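Local coordinates for putative methylase (Clostridium difficile, PDB 3LDU), which probably methylates guanine bases of ribosomal RNA and holds a bound GTP in its methyltransferase domain, at residues W55-E60 / A214-N219; Y92-P97 / E141-F146. All coordinates share one frame; numbering follows the deposited sequence.

How the interactions relate
The two contacts hold different elements by different chemistry. Interaction 1 lies in the middle of the molecule, its centre about 9 Å from the centre of the chain, and joins the ferredoxin-like region to the methyltransferase region; side chains lying against a helix end carry it. Interaction 2 is more peripheral, its centre about 24 Å from the centre of the chain, and lies within the THUMP region, where backbone bonds tie two segments together as they lead into neighbouring parallel strands. Both are partly buried. The centres of interaction 1 and interaction 2 are 29 Å apart, and the two do not touch. Along the chain, 92-97 / 141-146 is nested inside the loop closed by 55-60 / 214-219.

Interaction 1 of 2, residues W55-E60 / A214-N219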
ATOM      1  N   TRP A  55      -7.130   6.087  -5.749  1.00 20.93           N
ATOM      2  CA  TRP A  55      -7.965   5.667  -4.627  1.00 21.16           C
ATOM      3  C   TRP A  55      -7.447   4.487  -3.804  1.00 20.15           C
ATOM      4  O   TRP A  55      -7.789   4.368  -2.626  1.00 21.28           O
ATOM      5  CB  TRP A  55      -9.394   5.365  -5.116  1.00 22.53           C
ATOM      6  CG  TRP A  55     -10.194   6.616  -5.370  1.00 21.27           C
ATOM      7  CD1 TRP A  55     -10.480   7.189  -6.587  1.00 22.85           C
ATOM      8  CD2 TRP A  55     -10.752   7.475  -4.377  1.00 23.50           C
ATOM      9  NE1 TRP A  55     -11.210   8.342  -6.396  1.00 24.29           N
ATOM     10  CE2 TRP A  55     -11.387   8.542  -5.052  1.00 21.41           C
ATOM     11  CE3 TRP A  55     -10.793   7.448  -2.976  1.00 23.57           C
ATOM     12  CZ2 TRP A  55     -12.055   9.561  -4.374  1.00 20.63           C
ATOM     13  CZ3 TRP A  55     -11.445   8.459  -2.308  1.00 25.38           C
ATOM     14  CH2 TRP A  55     -12.069   9.503  -3.003  1.00 24.44           C
ATOM     15  N   LEU A  56      -6.644   3.606  -4.399  1.00 18.53           N
ATOM     16  CA  LEU A  56      -6.233   2.415  -3.649  1.00 18.75           C
ATOM     17  C   LEU A  56      -5.196   2.740  -2.562  1.00 19.74           C
ATOM     18  O   LEU A  56      -4.117   3.269  -2.861  1.00 21.05           O
ATOM     19  CB  LEU A  56      -5.700   1.341  -4.613  1.00 15.66           C
ATOM     20  CG  LEU A  56      -6.728   0.823  -5.611  1.00 19.25           C
ATOM     21  CD1 LEU A  56      -6.054  -0.188  -6.555  1.00 23.22           C
ATOM     22  CD2 LEU A  56      -7.924   0.187  -4.900  1.00 22.74           C
ATOM     23  N   ARG A  57      -5.525   2.413  -1.307  1.00 18.09           N
ATOM     24  CA  ARG A  57      -4.648   2.688  -0.165  1.00 18.19           C
ATOM     25  C   ARG A  57      -3.755   1.515   0.203  1.00 18.85           C
ATOM     26  O   ARG A  57      -2.750   1.701   0.882  1.00 22.53           O
ATOM     27  CB  ARG A  57      -5.477   3.071   1.064  1.00 16.58           C
ATOM     28  CG  ARG A  57      -6.484   4.163   0.800  1.00 19.60           C
ATOM     29  CD  ARG A  57      -7.225   4.576   2.054  1.00 24.09           C
ATOM     30  NE  ARG A  57      -8.392   5.397   1.735  1.00 23.67           N
ATOM     31  CZ  ARG A  57      -8.383   6.721   1.710  1.00 20.87           C
ATOM     32  NH1 ARG A  57      -7.258   7.388   1.986  1.00 23.62           N
ATOM     33  NH2 ARG A  57      -9.489   7.379   1.395  1.00 23.91           N
ATOM     34  N   CYS A  58      -4.114   0.314  -0.250  1.00 17.30           N
ATOM     35  CA  CYS A  58      -3.358  -0.891   0.115  1.00 17.23           C
ATOM     36  C   CYS A  58      -2.539  -1.502  -1.024  1.00 20.32           C
ATOM     37  O   CYS A  58      -1.864  -2.509  -0.846  1.00 22.98           O
ATOM     38  CB  CYS A  58      -4.301  -1.929   0.716  1.00 22.51           C
ATOM     39  SG  CYS A  58      -5.024  -1.355   2.291  1.00 23.95           S
ATOM     40  N   ALA A  59      -2.611  -0.885  -2.202  1.00 20.01           N
ATOM     41  CA  ALA A  59      -1.827  -1.335  -3.347  1.00 22.99           C
ATOM     42  C   ALA A  59      -0.439  -0.726  -3.299  1.00 18.63           C
ATOM     43  O   ALA A  59      -0.294   0.452  -2.992  1.00 18.51           O
ATOM     44  CB  ALA A  59      -2.523  -0.917  -4.654  1.00 18.18           C
ATOM     45  N   GLU A  60       0.583  -1.506  -3.635  1.00 16.91           N
ATOM     46  CA  GLU A  60       1.930  -0.942  -3.680  1.00 19.74           C
ATOM     47  C   GLU A  60       2.174  -0.248  -5.014  1.00 23.73           C
ATOM     48  O   GLU A  60       3.052   0.602  -5.119  1.00 23.18           O
ATOM     49  CB  GLU A  60       2.996  -2.014  -3.469  1.00 20.80           C
ATOM     50  CG  GLU A  60       2.904  -2.711  -2.131  1.00 23.79           C
ATOM     51  CD  GLU A  60       3.108  -1.763  -0.959  1.00 29.03           C
ATOM     52  OE1 GLU A  60       3.996  -0.885  -1.038  1.00 23.41           O
ATOM     53  OE2 GLU A  60       2.387  -1.921   0.051  1.00 33.85           O
ATOM     54  N   ALA A 214      -7.168   9.424   9.406  1.00 18.00           N
ATOM     55  CA  ALA A 214      -7.819  10.700   9.130  1.00 21.72           C
ATOM     56  C   ALA A 214      -8.211  10.769   7.648  1.00 20.91           C
ATOM     57  O   ALA A 214      -9.314  11.198   7.319  1.00 21.33           O
ATOM     58  CB  ALA A 214      -6.899  11.877   9.489  1.00 19.20           C
HETATM   59  N   MSE A 215      -7.316  10.356   6.750  1.00 21.14           N
HETATM   60  CA  MSE A 215      -7.644  10.439   5.313  1.00 18.19           C
HETATM   61  C   MSE A 215      -8.808   9.524   4.927  1.00 23.81           C
HETATM   62  O   MSE A 215      -9.680   9.901   4.145  1.00 23.80           O
HETATM   63  CB  MSE A 215      -6.412  10.184   4.447  1.00 18.24           C
HETATM   64  CG  MSE A 215      -5.335  11.242   4.643  1.00 16.42           C
HETATM   65 SE   MSE A 215      -3.802  10.675   3.551  0.90 39.17          SE
HETATM   66  CE  MSE A 215      -4.650  10.811   1.828  1.00 38.38           C
ATOM     67  N   ILE A 216      -8.844   8.335   5.515  1.00 21.03           N
ATOM     68  CA  ILE A 216      -9.997   7.460   5.353  1.00 21.72           C
ATOM     69  C   ILE A 216     -11.263   8.142   5.872  1.00 24.67           C
ATOM     70  O   ILE A 216     -12.286   8.153   5.193  1.00 23.79           O
ATOM     71  CB  ILE A 216      -9.762   6.100   6.058  1.00 22.43           C
ATOM     72  CG1 ILE A 216      -8.686   5.312   5.306  1.00 19.69           C
ATOM     73  CG2 ILE A 216     -11.047   5.291   6.143  1.00 25.64           C
ATOM     74  CD1 ILE A 216      -8.116   4.152   6.090  1.00 19.90           C
ATOM     75  N   GLY A 217     -11.178   8.727   7.067  1.00 23.12           N
ATOM     76  CA  GLY A 217     -12.303   9.405   7.686  1.00 24.18           C
ATOM     77  C   GLY A 217     -12.929  10.557   6.913  1.00 30.22           C
ATOM     78  O   GLY A 217     -14.145  10.737   6.961  1.00 29.92           O
ATOM     79  N   ILE A 218     -12.119  11.353   6.220  1.00 22.62           N
ATOM     80  CA  ILE A 218     -12.667  12.443   5.413  1.00 24.61           C
ATOM     81  C   ILE A 218     -12.759  12.071   3.932  1.00 27.20           C
ATOM     82  O   ILE A 218     -13.043  12.919   3.094  1.00 28.08           O
ATOM     83  CB  ILE A 218     -11.871  13.757   5.581  1.00 29.51           C
ATOM     84  CG1 ILE A 218     -10.415  13.578   5.144  1.00 23.22           C
ATOM     85  CG2 ILE A 218     -11.947  14.235   7.029  1.00 34.81           C
ATOM     86  CD1 ILE A 218      -9.652  14.894   5.050  1.00 28.71           C
ATOM     87  N   ASN A 219     -12.526  10.795   3.627  1.00 22.22           N
ATOM     88  CA  ASN A 219     -12.566  10.292   2.244  1.00 25.13           C
ATOM     89  C   ASN A 219     -11.621  11.058   1.316  1.00 28.25           C
ATOM     90  O   ASN A 219     -11.975  11.408   0.189  1.00 24.58           O
ATOM     91  CB  ASN A 219     -14.000  10.328   1.692  1.00 24.30           C
ATOM     92  CG  ASN A 219     -14.197   9.400   0.504  1.00 29.21           C
ATOM     93  OD1 ASN A 219     -13.604   8.325   0.435  1.00 35.19           O
ATOM     94  ND2 ASN A 219     -15.038   9.813  -0.434  1.00 35.85           N
TER
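Arg57 carries the tight part of this contact, lying against the C-terminal end of helix 208-217. Its chain, extended from CG to NE, places Ile216 CG1 over one face of the guanidinium, offset toward its rim, with Arg57 NE 3.6 Å from Ile216 CG1. Arg57 NH1 is 3.8 Å from CB of Met215, a selenomethionine, and donates a hydrogen bond to Met220 O. Met220 N engages the carbonyl of Met215 in the Schellman motif that ends the helix, with Asn219 as the C-prime residue at positive phi (56°). A cation beside this terminus is probably favoured by its carbonyls.

Arg57 and Met215 are buried, whereas Trp55 and Asn219, on the looser side, are both partly exposed. Here the indole meets the amide obliquely, with Trp55 CZ3 3.5 Å from Asn219 OD1 and the two planes 31° apart; a weak hydrogen bond links Asn219 ND2 to Lys251 O.

The contact thus joins the end of helix 48-55 and the loop that follows it, before strand 63-70, to the end of helix 208-217. Helix 181-189 touches both Arg57 and Ile216, while Glu24 of helix 18-27 accepts hydrogen bonds from Arg57 N and Cys58 N.

Interaction 2 of 2, residues Y92-P97 / E141-F146; sequences YGAQFP and EKYPIF
Three backbone hydrogen bonds zip 92-97 to 141-146. Gln95 N donates to Glu141 O at 2.9 Å, and Gln95 O in turn accepts from Tyr143 N at 2.9 Å, so that Gln95 straddles Lys142 in a single parallel bridge. Two residues on, Ile145 N reaches Pro97 O at 2.9 Å in an almost straight bond (179°), nearly along the C=O axis; in the first two the donor stands above the carbonyl plane.

Tyr143 fills in around this frame. Its CG lies anti to the carbonyl carbon (chi1 -67°). Tyr143 CB is 3.7 Å from Gln95 O, the atom that its own backbone N also grips, and which lies at the ring edge near CD2, in the ring plane. Tyr143 CD2 and CE2 pack on the methyl of Ala94, with CE2 3.6 Å from Ala94 CB. At the tip, Tyr143 OH donates to Glu141 OE2 at 2.8 Å; OE2 receives it on its anti lone pair, turned away from OE1, which forms a salt bridge with Arg234. The same ring stacks with Trp233. Beside the bridge, the extended Lys142 chain crosses Pro97 at about a right angle, and Lys142 CE presses tightly on Pro97 CG (3.4 Å).

Segment 92-97 leads into the outermost strand, 98-104, and 141-146 already enters its parallel neighbour 145-150, in the mixed sheet that the THUMP strands share with those of the ferredoxin-like region. Helix 111-129 packs on Phe96, and strand 153-159, beyond 145-150, touches Tyr143 and Ile145.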
ATOM      1  N   TYR A  92       5.453   6.088 -30.632  1.00 31.84           N
ATOM      2  CA  TYR A  92       6.666   6.508 -31.300  1.00 28.55           C
ATOM      3  C   TYR A  92       7.540   7.391 -30.426  1.00 32.03           C
ATOM      4  O   TYR A  92       7.095   8.430 -29.939  1.00 39.62           O
ATOM      5  CB  TYR A  92       6.283   7.263 -32.579  1.00 32.35           C
ATOM      6  CG  TYR A  92       7.415   7.460 -33.540  1.00 36.06           C
ATOM      7  CD1 TYR A  92       8.047   6.369 -34.125  1.00 41.29           C
ATOM      8  CD2 TYR A  92       7.842   8.738 -33.887  1.00 37.68           C
ATOM      9  CE1 TYR A  92       9.088   6.543 -35.026  1.00 45.29           C
ATOM     10  CE2 TYR A  92       8.884   8.923 -34.796  1.00 38.39           C
ATOM     11  CZ  TYR A  92       9.499   7.818 -35.354  1.00 43.75           C
ATOM     12  OH  TYR A  92      10.532   7.985 -36.250  1.00 50.75           O
ATOM     13  N   GLY A  93       8.786   6.975 -30.229  1.00 32.16           N
ATOM     14  CA  GLY A  93       9.758   7.802 -29.541  1.00 30.01           C
ATOM     15  C   GLY A  93       9.738   7.619 -28.028  1.00 29.99           C
ATOM     16  O   GLY A  93      10.586   8.162 -27.318  1.00 28.27           O
ATOM     17  N   ALA A  94       8.770   6.857 -27.536  1.00 27.19           N
ATOM     18  CA  ALA A  94       8.648   6.637 -26.091  1.00 29.07           C
ATOM     19  C   ALA A  94       9.820   5.841 -25.531  1.00 26.37           C
ATOM     20  O   ALA A  94      10.447   5.056 -26.243  1.00 26.95           O
ATOM     21  CB  ALA A  94       7.322   5.946 -25.744  1.00 24.51           C
ATOM     22  N   GLN A  95      10.100   6.056 -24.247  1.00 25.22           N
ATOM     23  CA  GLN A  95      11.108   5.283 -23.517  1.00 20.87           C
ATOM     24  C   GLN A  95      10.442   4.047 -22.924  1.00 26.38           C
ATOM     25  O   GLN A  95       9.309   4.120 -22.446  1.00 25.82           O
ATOM     26  CB  GLN A  95      11.714   6.109 -22.373  1.00 27.30           C
ATOM     27  CG  GLN A  95      12.453   7.364 -22.820  1.00 35.07           C
ATOM     28  CD  GLN A  95      13.040   8.117 -21.647  1.00 45.04           C
ATOM     29  OE1 GLN A  95      13.691   7.533 -20.785  1.00 48.24           O
ATOM     30  NE2 GLN A  95      12.808   9.421 -21.605  1.00 53.80           N
ATOM     31  N   PHE A  96      11.137   2.913 -22.979  1.00 24.94           N
ATOM     32  CA  PHE A  96      10.623   1.664 -22.414  1.00 24.98           C
ATOM     33  C   PHE A  96      11.712   0.899 -21.671  1.00 27.61           C
ATOM     34  O   PHE A  96      12.120  -0.198 -22.080  1.00 27.09           O
ATOM     35  CB  PHE A  96       9.938   0.788 -23.486  1.00 26.13           C
ATOM     36  CG  PHE A  96      10.782   0.519 -24.713  1.00 28.21           C
ATOM     37  CD1 PHE A  96      11.435  -0.695 -24.874  1.00 26.06           C
ATOM     38  CD2 PHE A  96      10.903   1.473 -25.715  1.00 29.72           C
ATOM     39  CE1 PHE A  96      12.198  -0.948 -26.012  1.00 27.77           C
ATOM     40  CE2 PHE A  96      11.665   1.226 -26.860  1.00 31.02           C
ATOM     41  CZ  PHE A  96      12.315   0.023 -27.006  1.00 27.84           C
ATOM     42  N   PRO A  97      12.182   1.474 -20.558  1.00 27.63           N
ATOM     43  CA  PRO A  97      13.212   0.779 -19.792  1.00 30.89           C
ATOM     44  C   PRO A  97      12.583  -0.467 -19.168  1.00 25.56           C
ATOM     45  O   PRO A  97      11.407  -0.424 -18.811  1.00 22.66           O
ATOM     46  CB  PRO A  97      13.586   1.798 -18.712  1.00 31.21           C
ATOM     47  CG  PRO A  97      12.336   2.603 -18.499  1.00 26.49           C
ATOM     48  CD  PRO A  97      11.683   2.681 -19.873  1.00 24.74           C
ATOM     49  N   GLU A 141       8.133  10.208 -23.442  1.00 28.24           N
ATOM     50  CA  GLU A 141       7.730   9.786 -22.095  1.00 28.10           C
ATOM     51  C   GLU A 141       7.971   8.296 -21.804  1.00 30.26           C
ATOM     52  O   GLU A 141       8.122   7.479 -22.710  1.00 28.64           O
ATOM     53  CB  GLU A 141       6.281  10.193 -21.786  1.00 25.76           C
ATOM     54  CG  GLU A 141       5.211   9.290 -22.365  1.00 24.65           C
ATOM     55  CD  GLU A 141       4.947   9.548 -23.851  1.00 30.58           C
ATOM     56  OE1 GLU A 141       5.749  10.251 -24.505  1.00 35.52           O
ATOM     57  OE2 GLU A 141       3.923   9.046 -24.358  1.00 30.58           O
ATOM     58  N   LYS A 142       8.001   7.964 -20.518  1.00 26.60           N
ATOM     59  CA  LYS A 142       8.481   6.663 -20.042  1.00 23.96           C
ATOM     60  C   LYS A 142       7.351   5.668 -19.743  1.00 24.77           C
ATOM     61  O   LYS A 142       6.354   6.013 -19.097  1.00 24.38           O
ATOM     62  CB  LYS A 142       9.349   6.892 -18.793  1.00 28.17           C
ATOM     63  CG  LYS A 142      10.042   5.669 -18.221  1.00 45.20           C
ATOM     64  CD  LYS A 142      10.905   6.074 -17.014  1.00 54.08           C
ATOM     65  CE  LYS A 142      11.349   4.866 -16.188  1.00 65.03           C
ATOM     66  NZ  LYS A 142      11.907   5.232 -14.846  1.00 65.13           N
ATOM     67  N   TYR A 143       7.525   4.441 -20.242  1.00 22.38           N
ATOM     68  CA  TYR A 143       6.618   3.305 -20.027  1.00 21.19           C
ATOM     69  C   TYR A 143       7.444   2.180 -19.410  1.00 23.07           C
ATOM     70  O   TYR A 143       8.017   1.363 -20.135  1.00 23.70           O
ATOM     71  CB  TYR A 143       6.042   2.835 -21.380  1.00 21.87           C
ATOM     72  CG  TYR A 143       5.117   3.844 -22.021  1.00 24.15           C
ATOM     73  CD1 TYR A 143       3.735   3.701 -21.943  1.00 26.19           C
ATOM     74  CD2 TYR A 143       5.621   4.963 -22.677  1.00 24.15           C
ATOM     75  CE1 TYR A 143       2.880   4.646 -22.531  1.00 25.53           C
ATOM     76  CE2 TYR A 143       4.784   5.908 -23.249  1.00 22.80           C
ATOM     77  CZ  TYR A 143       3.413   5.742 -23.171  1.00 24.43           C
ATOM     78  OH  TYR A 143       2.580   6.682 -23.739  1.00 26.45           O
ATOM     79  N   PRO A 144       7.534   2.139 -18.066  1.00 20.21           N
ATOM     80  CA  PRO A 144       8.462   1.195 -17.439  1.00 18.32           C
ATOM     81  C   PRO A 144       7.908  -0.214 -17.533  1.00 23.64           C
ATOM     82  O   PRO A 144       6.773  -0.455 -17.134  1.00 24.05           O
ATOM     83  CB  PRO A 144       8.519   1.661 -15.972  1.00 18.09           C
ATOM     84  CG  PRO A 144       7.895   3.068 -15.977  1.00 26.09           C
ATOM     85  CD  PRO A 144       6.874   3.007 -17.079  1.00 22.71           C
ATOM     86  N   ILE A 145       8.702  -1.134 -18.061  1.00 20.91           N
ATOM     87  CA  ILE A 145       8.237  -2.495 -18.285  1.00 18.73           C
ATOM     88  C   ILE A 145       8.637  -3.379 -17.105  1.00 23.66           C
ATOM     89  O   ILE A 145       9.792  -3.360 -16.670  1.00 21.26           O
ATOM     90  CB  ILE A 145       8.828  -3.064 -19.592  1.00 20.92           C
ATOM     91  CG1 ILE A 145       8.600  -2.089 -20.762  1.00 24.15           C
ATOM     92  CG2 ILE A 145       8.244  -4.439 -19.902  1.00 19.69           C
ATOM     93  CD1 ILE A 145       7.128  -1.846 -21.126  1.00 23.59           C
ATOM     94  N   PHE A 146       7.674  -4.135 -16.586  1.00 20.66           N
ATOM     95  CA  PHE A 146       7.924  -5.044 -15.468  1.00 25.13           C
ATOM     96  C   PHE A 146       7.694  -6.485 -15.923  1.00 23.28           C
ATOM     97  O   PHE A 146       6.697  -6.774 -16.593  1.00 24.98           O
ATOM     98  CB  PHE A 146       6.983  -4.719 -14.306  1.00 19.27           C
ATOM     99  CG  PHE A 146       7.459  -3.593 -13.407  1.00 28.78           C
ATOM    100  CD1 PHE A 146       7.785  -2.339 -13.924  1.00 25.74           C
ATOM    101  CD2 PHE A 146       7.554  -3.786 -12.034  1.00 34.07           C
ATOM    102  CE1 PHE A 146       8.205  -1.309 -13.081  1.00 24.26           C
ATOM    103  CE2 PHE A 146       7.971  -2.757 -11.196  1.00 32.03           C
ATOM    104  CZ  PHE A 146       8.295  -1.524 -11.720  1.00 31.39           C
TER